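Local coordinates for protein S-adenosylmethionine:tRNA ribosyltransferase-isomerase (Thermotoga maritima, PDB 1VKY) that probably transfers and isomerizes the ribose moiety of S-adenosylmethionine onto the 7-aminomethyl-7-deazaguanine of tRNA, yielding epoxyqueuosine in the queuosine pathway, at residues B[42-45]-B[46-49]; B[139-142]-B[143-147]; B[240-243]-B[244-248]; B[261-264]-B[265-269]. One frame throughout, in Å; residues are numbered along the deposited sequence.

Contact 1. Residues B[42-45]-B[46-49]; sequences VLHR and KTQR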
loop_
_atom_site.group_PDB
_atom_site.type_symbol
_atom_site.label_atom_id
_atom_site.label_comp_id
_atom_site.label_asym_id
_atom_site.label_seq_id
_atom_site.Cartn_x
_atom_site.Cartn_y
_atom_site.Cartn_z
ATOM N N VAL B 42 16.848 11.075 12.560
ATOM C CA VAL B 42 18.256 10.746 12.475
ATOM C C VAL B 42 18.780 10.388 13.854
ATOM O O VAL B 42 18.690 11.193 14.792
ATOM C CB VAL B 42 19.063 11.921 11.888
ATOM C CG1 VAL B 42 20.506 11.539 11.714
ATOM C CG2 VAL B 42 18.484 12.347 10.513
ATOM N N LEU B 43 19.393 9.213 13.925
ATOM C CA LEU B 43 20.004 8.658 15.115
ATOM C C LEU B 43 21.535 8.613 14.968
ATOM O O LEU B 43 22.060 8.033 14.033
ATOM C CB LEU B 43 19.475 7.232 15.350
ATOM C CG LEU B 43 18.163 7.121 16.153
ATOM C CD1 LEU B 43 17.073 7.877 15.566
ATOM C CD2 LEU B 43 17.795 5.691 16.291
ATOM N N HIS B 44 22.221 9.254 15.910
ATOM C CA HIS B 44 23.675 9.301 15.942
ATOM C C HIS B 44 24.118 8.372 17.067
ATOM O O HIS B 44 24.021 8.715 18.245
ATOM C CB HIS B 44 24.154 10.731 16.210
ATOM C CG HIS B 44 23.726 11.734 15.180
ATOM N ND1 HIS B 44 24.519 12.085 14.113
ATOM C CD2 HIS B 44 22.601 12.484 15.072
ATOM C CE1 HIS B 44 23.904 13.005 13.389
ATOM N NE2 HIS B 44 22.744 13.272 13.955
ATOM N N ARG B 45 24.594 7.192 16.717
ATOM C CA ARG B 45 24.767 6.158 17.751
ATOM C C ARG B 45 25.782 6.482 18.811
ATOM O O ARG B 45 25.515 6.257 19.972
ATOM C CB ARG B 45 25.126 4.813 17.141
ATOM C CG ARG B 45 24.009 4.165 16.331
ATOM C CD ARG B 45 24.524 2.996 15.534
ATOM N NE ARG B 45 25.375 3.387 14.416
ATOM C CZ ARG B 45 25.982 2.507 13.637
ATOM N NH1 ARG B 45 26.724 2.914 12.634
ATOM N NH2 ARG B 45 25.847 1.212 13.865
ATOM N N LYS B 46 26.944 6.988 18.432
ATOM C CA LYS B 46 28.003 7.238 19.412
ATOM C C LYS B 46 27.695 8.395 20.371
ATOM O O LYS B 46 28.020 8.348 21.560
ATOM C CB LYS B 46 29.323 7.491 18.709
ATOM C CG LYS B 46 29.874 6.268 17.935
ATOM C CD LYS B 46 30.848 6.742 16.841
ATOM C CE LYS B 46 32.164 5.936 16.789
ATOM N NZ LYS B 46 32.227 4.939 15.677
ATOM N N THR B 47 27.066 9.439 19.861
ATOM C CA THR B 47 26.741 10.579 20.690
ATOM C C THR B 47 25.368 10.446 21.312
ATOM O O THR B 47 25.067 11.173 22.224
ATOM C CB THR B 47 26.787 11.870 19.877
ATOM O OG1 THR B 47 25.820 11.804 18.839
ATOM C CG2 THR B 47 28.111 12.016 19.166
ATOM N N GLN B 48 24.549 9.527 20.802
ATOM C CA GLN B 48 23.158 9.313 21.242
ATOM C C GLN B 48 22.226 10.481 20.917
ATOM O O GLN B 48 21.131 10.617 21.470
ATOM C CB GLN B 48 23.077 8.964 22.730
ATOM C CG GLN B 48 23.921 7.751 23.111
ATOM C CD GLN B 48 23.178 6.457 22.879
ATOM O OE1 GLN B 48 22.301 6.102 23.654
ATOM N NE2 GLN B 48 23.510 5.765 21.808
ATOM N N ARG B 49 22.627 11.291 19.953
ATOM C CA ARG B 49 21.803 12.386 19.522
ATOM C C ARG B 49 20.708 11.910 18.558
ATOM O O ARG B 49 20.939 11.082 17.667
ATOM C CB ARG B 49 22.669 13.423 18.841
ATOM C CG ARG B 49 21.903 14.647 18.451
ATOM C CD ARG B 49 22.731 15.620 17.578
ATOM N NE ARG B 49 21.895 16.781 17.302
ATOM C CZ ARG B 49 22.073 17.654 16.322
ATOM N NH1 ARG B 49 23.100 17.555 15.487
ATOM N NH2 ARG B 49 21.209 18.648 16.202
#
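His44 and Arg49 face each other across the mouth of a beta-hairpin turn that joins strands 39-44 and 49-54. The His44 amide N donates to Arg49 O at 2.8 Å, almost in line with the carbonyl. On the returning side of the turn, Gln48 takes a left-handed helical backbone, and its folded side chain (chi2 -85°) swings back so that NE2 donates to Arg45 O at 2.8 Å. Nearly straight (165° at the hydrogen), this bond lies in the planes of carbonyl and donor amide. Two weak bonds follow: Gln48 N to His44 O, bent, and Arg49 N to Thr47 OG1, 3.4 Å. The His44 ring and the Arg49 chain run alongside each other, ring and guanidinium planes 12° apart, with Arg49 CB 3.9 Å from His44 CD2. His44 NE2 is bonded to Glu51, a weak, long ion partner of Arg49. Arg45 is gripped by the C-terminal carboxylate of Leu347 and by the carbonyl and ring of Phe317. The turn is closed by one sound backbone bond and the Gln48 side chain; Glu51, Leu345 and Leu347 take other backbone groups of the strand, and the C-terminal carboxylate would probably balance the charge of Arg45.

Contact 2. Residues B[139-142]-B[143-147]; sequences ILKF and QPQDD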
loop_
_atom_site.group_PDB
_atom_site.type_symbol
_atom_site.label_atom_id
_atom_site.label_comp_id
_atom_site.label_asym_id
_atom_site.label_seq_id
_atom_site.Cartn_x
_atom_site.Cartn_y
_atom_site.Cartn_z
ATOM N N ILE B 139 26.332 -19.788 -17.163
ATOM C CA ILE B 139 25.982 -18.939 -18.273
ATOM C C ILE B 139 25.469 -19.858 -19.352
ATOM O O ILE B 139 26.180 -20.728 -19.823
ATOM C CB ILE B 139 27.189 -18.108 -18.743
ATOM C CG1 ILE B 139 27.581 -17.077 -17.665
ATOM C CG2 ILE B 139 26.821 -17.362 -19.987
ATOM C CD1 ILE B 139 28.337 -17.640 -16.531
ATOM N N LEU B 140 24.225 -19.651 -19.740
ATOM C CA LEU B 140 23.572 -20.507 -20.716
ATOM C C LEU B 140 23.215 -19.712 -21.953
ATOM O O LEU B 140 22.641 -18.635 -21.868
ATOM C CB LEU B 140 22.291 -21.077 -20.120
ATOM C CG LEU B 140 22.286 -22.422 -19.382
ATOM C CD1 LEU B 140 23.526 -22.804 -18.676
ATOM C CD2 LEU B 140 21.161 -22.398 -18.432
ATOM N N LYS B 141 23.557 -20.263 -23.111
ATOM C CA LYS B 141 23.111 -19.728 -24.399
ATOM C C LYS B 141 21.960 -20.605 -24.911
ATOM O O LYS B 141 22.134 -21.807 -25.135
ATOM C CB LYS B 141 24.269 -19.693 -25.410
ATOM C CG LYS B 141 23.884 -19.164 -26.777
ATOM C CD LYS B 141 25.095 -18.960 -27.738
ATOM C CE LYS B 141 25.542 -20.231 -28.450
ATOM N NZ LYS B 141 24.654 -20.687 -29.550
ATOM N N PHE B 142 20.784 -20.005 -25.059
ATOM C CA PHE B 142 19.589 -20.716 -25.537
ATOM C C PHE B 142 19.606 -20.867 -27.047
ATOM O O PHE B 142 20.225 -20.070 -27.739
ATOM C CB PHE B 142 18.332 -20.005 -25.039
ATOM C CG PHE B 142 18.124 -20.180 -23.576
ATOM C CD1 PHE B 142 18.690 -19.310 -22.677
ATOM C CD2 PHE B 142 17.443 -21.285 -23.093
ATOM C CE1 PHE B 142 18.524 -19.500 -21.330
ATOM C CE2 PHE B 142 17.265 -21.465 -21.725
ATOM C CZ PHE B 142 17.801 -20.584 -20.864
ATOM N N GLN B 143 18.979 -21.932 -27.543
ATOM C CA GLN B 143 18.882 -22.186 -28.984
ATOM C C GLN B 143 17.392 -22.414 -29.252
ATOM O O GLN B 143 16.848 -23.410 -28.777
ATOM C CB GLN B 143 19.720 -23.400 -29.354
ATOM C CG GLN B 143 19.873 -23.639 -30.865
ATOM C CD GLN B 143 21.090 -24.492 -31.185
ATOM O OE1 GLN B 143 20.972 -25.529 -31.847
ATOM N NE2 GLN B 143 22.264 -24.064 -30.700
ATOM N N PRO B 144 16.699 -21.469 -29.904
ATOM C CA PRO B 144 17.272 -20.249 -30.452
ATOM C C PRO B 144 17.443 -19.191 -29.376
ATOM O O PRO B 144 16.866 -19.307 -28.299
ATOM C CB PRO B 144 16.219 -19.796 -31.473
ATOM C CG PRO B 144 14.930 -20.251 -30.915
ATOM C CD PRO B 144 15.238 -21.494 -30.081
ATOM N N GLN B 145 18.234 -18.168 -29.672
ATOM C CA GLN B 145 18.436 -17.061 -28.757
ATOM C C GLN B 145 17.274 -16.096 -28.823
ATOM O O GLN B 145 17.365 -15.032 -29.428
ATOM C CB GLN B 145 19.746 -16.354 -29.074
ATOM C CG GLN B 145 20.933 -17.168 -28.685
ATOM C CD GLN B 145 22.245 -16.542 -29.108
ATOM O OE1 GLN B 145 22.976 -17.128 -29.914
ATOM N NE2 GLN B 145 22.546 -15.360 -28.577
ATOM N N ASP B 146 16.183 -16.476 -28.175
ATOM C CA ASP B 146 14.918 -15.745 -28.266
ATOM C C ASP B 146 14.274 -15.709 -26.876
ATOM O O ASP B 146 13.784 -16.712 -26.383
ATOM C CB ASP B 146 14.025 -16.439 -29.313
ATOM C CG ASP B 146 12.662 -15.745 -29.533
ATOM O OD1 ASP B 146 12.229 -14.877 -28.744
ATOM O OD2 ASP B 146 11.924 -16.045 -30.491
ATOM N N ASP B 147 14.294 -14.549 -26.241
ATOM C CA ASP B 147 13.855 -14.420 -24.848
ATOM C C ASP B 147 12.355 -14.641 -24.690
ATOM O O ASP B 147 11.888 -15.129 -23.650
ATOM C CB ASP B 147 14.219 -13.035 -24.288
ATOM C CG ASP B 147 15.708 -12.899 -23.893
ATOM O OD1 ASP B 147 16.507 -13.862 -23.959
ATOM O OD2 ASP B 147 16.156 -11.823 -23.491
#
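The flat amide of Gln145 is overlaid on one face by the aliphatic chain of Lys141, whose CG and CD sit above the amide plane; the nearest approach is 3.5 Å, from Lys141 CD to Gln145 OE1. The Phe142 ring, by contrast, departs from the turn and enters the hydrophobic interior, where Leu94, Leu125, Ala127 and Ile150 surround it. The arrangement is the exit from strand 138-143 of the six-stranded antiparallel sheet, where an inverse gamma turn centred on Gln145 leads into helix 147-153. A cis peptide bond before Pro144 bends the chain sharply, and a weak bond from Asp146 N to Pro144 O, 2.9 Å long, closes the gamma turn. The bend brings Gln145 CG to 3.1 Å from Phe142 O, a close van der Waals approach. From there the extended Gln145 chain lies obliquely across Lys141, and its NE2 is held by the carbonyl of Glu100. Asp146 then stands at the N-cap, its OD1 making weak bonds to the amides of Arg148 and Leu149, while Asp147 reaches back to Arg97, Gly101 and Trp103. On the solvent side, Lys141 runs out from the strand with CG anti to the backbone N (chi1 179°) and then bends at its last two torsions, which leaves NZ 4.0 Å from Gln145 OE1.

Contact 3. Residues B[240-243]-B[244-248]; sequences KETV and RKLRE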
loop_
_atom_site.group_PDB
_atom_site.type_symbol
_atom_site.label_atom_id
_atom_site.label_comp_id
_atom_site.label_asym_id
_atom_site.label_seq_id
_atom_site.Cartn_x
_atom_site.Cartn_y
_atom_site.Cartn_z
ATOM N N LYS B 240 29.379 -7.953 -9.533
ATOM C CA LYS B 240 30.779 -7.578 -9.559
ATOM C C LYS B 240 30.980 -6.102 -9.337
ATOM O O LYS B 240 31.867 -5.723 -8.629
ATOM C CB LYS B 240 31.420 -7.960 -10.896
ATOM C CG LYS B 240 31.630 -9.465 -11.120
ATOM C CD LYS B 240 32.498 -9.770 -12.334
ATOM C CE LYS B 240 33.238 -11.132 -12.216
ATOM N NZ LYS B 240 34.570 -11.280 -12.940
ATOM N N GLU B 241 30.157 -5.260 -9.963
ATOM C CA GLU B 241 30.332 -3.802 -9.873
ATOM C C GLU B 241 30.050 -3.318 -8.430
ATOM O O GLU B 241 30.732 -2.438 -7.897
ATOM C CB GLU B 241 29.442 -3.065 -10.908
ATOM C CG GLU B 241 28.007 -3.499 -10.962
ATOM C CD GLU B 241 27.642 -4.660 -11.927
ATOM O OE1 GLU B 241 28.455 -5.599 -12.224
ATOM O OE2 GLU B 241 26.451 -4.642 -12.357
ATOM N N THR B 242 29.107 -3.964 -7.770
ATOM C CA THR B 242 28.832 -3.654 -6.359
ATOM C C THR B 242 29.927 -4.120 -5.425
ATOM O O THR B 242 30.320 -3.407 -4.513
ATOM C CB THR B 242 27.522 -4.297 -5.943
ATOM O OG1 THR B 242 26.476 -3.763 -6.747
ATOM C CG2 THR B 242 27.127 -3.893 -4.477
ATOM N N VAL B 243 30.444 -5.329 -5.642
ATOM C CA VAL B 243 31.575 -5.797 -4.865
ATOM C C VAL B 243 32.754 -4.827 -4.978
ATOM O O VAL B 243 33.420 -4.530 -3.983
ATOM C CB VAL B 243 31.994 -7.264 -5.267
ATOM C CG1 VAL B 243 33.294 -7.690 -4.567
ATOM C CG2 VAL B 243 30.876 -8.267 -4.945
ATOM N N ARG B 244 33.049 -4.362 -6.194
ATOM C CA ARG B 244 34.146 -3.408 -6.402
ATOM C C ARG B 244 33.923 -2.113 -5.657
ATOM O O ARG B 244 34.814 -1.595 -5.009
ATOM C CB ARG B 244 34.301 -3.090 -7.891
ATOM C CG ARG B 244 35.554 -2.266 -8.158
ATOM C CD ARG B 244 35.509 -1.311 -9.380
ATOM N NE ARG B 244 34.497 -1.676 -10.360
ATOM C CZ ARG B 244 33.443 -0.925 -10.733
ATOM N NH1 ARG B 244 33.215 0.299 -10.225
ATOM N NH2 ARG B 244 32.605 -1.420 -11.649
ATOM N N LYS B 245 32.715 -1.567 -5.750
ATOM C CA LYS B 245 32.401 -0.325 -5.058
ATOM C C LYS B 245 32.464 -0.426 -3.545
ATOM O O LYS B 245 32.865 0.520 -2.865
ATOM C CB LYS B 245 31.030 0.130 -5.491
ATOM C CG LYS B 245 31.031 0.589 -6.928
ATOM C CD LYS B 245 29.748 1.281 -7.290
ATOM C CE LYS B 245 29.981 2.164 -8.497
ATOM N NZ LYS B 245 28.676 2.710 -8.923
ATOM N N LEU B 246 32.061 -1.561 -2.998
ATOM C CA LEU B 246 32.129 -1.760 -1.539
ATOM C C LEU B 246 33.584 -1.710 -1.098
ATOM O O LEU B 246 33.940 -1.098 -0.073
ATOM C CB LEU B 246 31.519 -3.130 -1.145
ATOM C CG LEU B 246 30.024 -3.308 -1.340
ATOM C CD1 LEU B 246 29.680 -4.773 -1.309
ATOM C CD2 LEU B 246 29.271 -2.549 -0.292
ATOM N N ARG B 247 34.433 -2.386 -1.860
ATOM C CA ARG B 247 35.861 -2.424 -1.552
ATOM C C ARG B 247 36.514 -1.049 -1.725
ATOM O O ARG B 247 37.259 -0.594 -0.871
ATOM C CB ARG B 247 36.567 -3.453 -2.427
ATOM C CG ARG B 247 38.050 -3.532 -2.097
ATOM C CD ARG B 247 38.890 -4.546 -2.920
ATOM N NE ARG B 247 38.524 -4.614 -4.336
ATOM C CZ ARG B 247 38.818 -3.690 -5.253
ATOM N NH1 ARG B 247 39.488 -2.574 -4.930
ATOM N NH2 ARG B 247 38.410 -3.887 -6.507
ATOM N N GLU B 248 36.199 -0.362 -2.804
ATOM C CA GLU B 248 36.712 1.014 -3.023
ATOM C C GLU B 248 36.271 2.036 -1.964
ATOM O O GLU B 248 37.039 2.933 -1.573
ATOM C CB GLU B 248 36.275 1.506 -4.393
ATOM C CG GLU B 248 36.962 0.811 -5.558
ATOM C CD GLU B 248 36.344 1.178 -6.883
ATOM O OE1 GLU B 248 35.238 1.777 -6.905
ATOM O OE2 GLU B 248 36.968 0.860 -7.901
#
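Leu246 rests on the turn of helix before it: its CG is 3.2 Å from Thr242 O, and its CD1 lies 4.2 Å from Thr242 CG2, the two side chains meeting at a slant. With Thr242 OG1 beside the backbone N (chi1 -61°), the methyl CG2 is anti to that N, toward Leu246, while OG1 is left for the carbonyl of Glu208. One position earlier, Lys245 CG grazes Glu241 O at 3.2 Å before its extended chain leads off the helix. On the exposed side Arg244 bends at chi3 and folds its guanidinium back towards the start of the helix. Glu241 O lies beneath the centre of one guanidinium face, 4.2 Å from its plane, and Arg244 NH2 comes within 3.6 Å of Glu241 CB; the Glu241 carboxylate itself is turned elsewhere. Behind these contacts run the regular i to i+4 bonds, from Arg244 N to Lys240 O through Arg247 N to Val243 O, the last slightly longer at 3.2 Å. Farther out, Lys245 NZ bonds to the carbonyl of Phe206. Leu246 packs against Leu67 of strand 67-75 and Leu267 of helix 261-270, so an alanine here would probably open a gap among Leu67, Leu267 and the Thr242 methyl. The whole is the opening of an amphipathic helix, 240-252, laid against the mixed sheet of an alpha/beta domain, with Leu246 on strand 67-75 and Thr242 and Lys245 bonded to strand 205-213.

Contact 4. Residues B[261-264]-B[265-269]; sequences TTTV and RTLET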
loop_
_atom_site.group_PDB
_atom_site.type_symbol
_atom_site.label_atom_id
_atom_site.label_comp_id
_atom_site.label_asym_id
_atom_site.label_seq_id
_atom_site.Cartn_x
_atom_site.Cartn_y
_atom_site.Cartn_z
ATOM N N THR B 261 16.478 -2.908 5.167
ATOM C CA THR B 261 16.910 -4.081 5.922
ATOM C C THR B 261 17.247 -5.265 5.042
ATOM O O THR B 261 18.136 -6.087 5.390
ATOM C CB THR B 261 15.826 -4.531 6.917
ATOM O OG1 THR B 261 14.587 -4.723 6.225
ATOM C CG2 THR B 261 15.521 -3.446 7.944
ATOM N N THR B 262 16.613 -5.346 3.874
ATOM C CA THR B 262 17.018 -6.406 2.901
ATOM C C THR B 262 18.474 -6.219 2.476
ATOM O O THR B 262 19.258 -7.162 2.469
ATOM C CB THR B 262 16.123 -6.401 1.674
ATOM O OG1 THR B 262 14.792 -6.713 2.089
ATOM C CG2 THR B 262 16.497 -7.548 0.700
ATOM N N THR B 263 18.842 -5.000 2.103
ATOM C CA THR B 263 20.235 -4.708 1.793
ATOM C C THR B 263 21.179 -5.111 2.937
ATOM O O THR B 263 22.235 -5.712 2.709
ATOM C CB THR B 263 20.386 -3.217 1.505
ATOM O OG1 THR B 263 19.617 -2.855 0.346
ATOM C CG2 THR B 263 21.827 -2.892 1.134
ATOM N N VAL B 264 20.803 -4.758 4.168
ATOM C CA VAL B 264 21.634 -5.129 5.345
ATOM C C VAL B 264 21.858 -6.606 5.438
ATOM O O VAL B 264 22.970 -7.032 5.634
ATOM C CB VAL B 264 20.990 -4.651 6.648
ATOM C CG1 VAL B 264 21.755 -5.180 7.873
ATOM C CG2 VAL B 264 20.927 -3.142 6.678
ATOM N N ARG B 265 20.790 -7.403 5.336
ATOM C CA ARG B 265 20.924 -8.855 5.464
ATOM C C ARG B 265 21.779 -9.409 4.371
ATOM O O ARG B 265 22.600 -10.281 4.617
ATOM C CB ARG B 265 19.546 -9.553 5.487
ATOM C CG ARG B 265 18.608 -9.081 6.614
ATOM C CD ARG B 265 17.195 -9.846 6.709
ATOM N NE ARG B 265 17.045 -10.692 5.532
ATOM C CZ ARG B 265 16.243 -10.478 4.502
ATOM N NH1 ARG B 265 15.401 -9.453 4.487
ATOM N NH2 ARG B 265 16.283 -11.325 3.467
ATOM N N THR B 266 21.668 -8.882 3.154
ATOM C CA THR B 266 22.523 -9.356 2.061
ATOM C C THR B 266 23.978 -9.044 2.284
ATOM O O THR B 266 24.835 -9.911 2.151
ATOM C CB THR B 266 22.029 -8.753 0.694
ATOM O OG1 THR B 266 20.783 -9.400 0.348
ATOM C CG2 THR B 266 23.012 -9.117 -0.446
ATOM N N LEU B 267 24.278 -7.799 2.628
ATOM C CA LEU B 267 25.648 -7.409 2.864
ATOM C C LEU B 267 26.320 -8.092 4.071
ATOM O O LEU B 267 27.511 -8.463 4.001
ATOM C CB LEU B 267 25.733 -5.900 3.005
ATOM C CG LEU B 267 25.406 -5.059 1.747
ATOM C CD1 LEU B 267 25.448 -3.598 2.224
ATOM C CD2 LEU B 267 26.346 -5.301 0.586
ATOM N N GLU B 268 25.589 -8.226 5.179
ATOM C CA GLU B 268 26.150 -8.926 6.354
ATOM C C GLU B 268 26.299 -10.437 6.150
ATOM O O GLU B 268 27.180 -11.088 6.736
ATOM C CB GLU B 268 25.337 -8.591 7.611
ATOM C CG GLU B 268 25.453 -7.131 8.010
ATOM C CD GLU B 268 26.884 -6.659 8.263
ATOM O OE1 GLU B 268 27.645 -7.392 8.940
ATOM O OE2 GLU B 268 27.262 -5.558 7.810
ATOM N N THR B 269 25.491 -11.006 5.273
ATOM C CA THR B 269 25.679 -12.367 4.824
ATOM C C THR B 269 26.990 -12.535 4.023
ATOM O O THR B 269 27.825 -13.424 4.328
ATOM C CB THR B 269 24.467 -12.779 3.984
ATOM O OG1 THR B 269 23.294 -12.797 4.800
ATOM C CG2 THR B 269 24.635 -14.185 3.420
HETATM O O HOH W 1 18.662 -10.222 1.900
#
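Thr263 and Leu267 lead the nonpolar contacts of helix 261-270, lying side by side with CG2 of the threonine 3.8 Å from CD1 of the leucine. Four backbone hydrogen bonds join each residue of 261-264 to the one four places on; the straightest, Leu267 N to Thr263 O, measures 2.9 Å and 173°. Thr269 OG1 reaches Arg265 O at 2.6 Å, from the face opposite its own amide, and also bonds Thr283. A water donates to Thr262 O and sits 2.8 Å from Thr266 OG1. Of the charged groups, Arg265 has CG beside the backbone N (chi1 -58°), passing 3.3 Å from Thr261 O, and the bend at chi3 brings NH1 at a slant beside Thr262; a glycine in its place would probably leave a gap beside Leu313, which the side chain touches, and strip the cover from Thr261 O. Glu268 is buried, both oxygens met by Arg272 and the amides of Lys294, Leu295 and Val296. Thr263 OG1 bonds Val259 O, and Thr261 OG1 an unidentified molecule, probably from the crystallisation liquor, though it may mark a pocket. The burial of these polar groups is consistent with the partners each has.

Along the chain the four contacts follow one another, each a local turn or helical stretch. Contacts 1, 3 and 4 belong to the domain built round the nine-stranded mixed sheet: contact 1 joins its edge strand 49-54 to strand 39-44, whereas contacts 3 and 4 lie in helices 240-252 and 261-270, both packed against strand 67-75. These two are neighbours, centres about 15 Å apart, and touch through Leu246 CD1 and Leu267 CD2 at 3.9 Å. Contact 2 sits in the separate six-stranded antiparallel sheet, its centre about 52 Å from that of contact 1, across the centre of the chain. The set thus spans the length of a two-part protein.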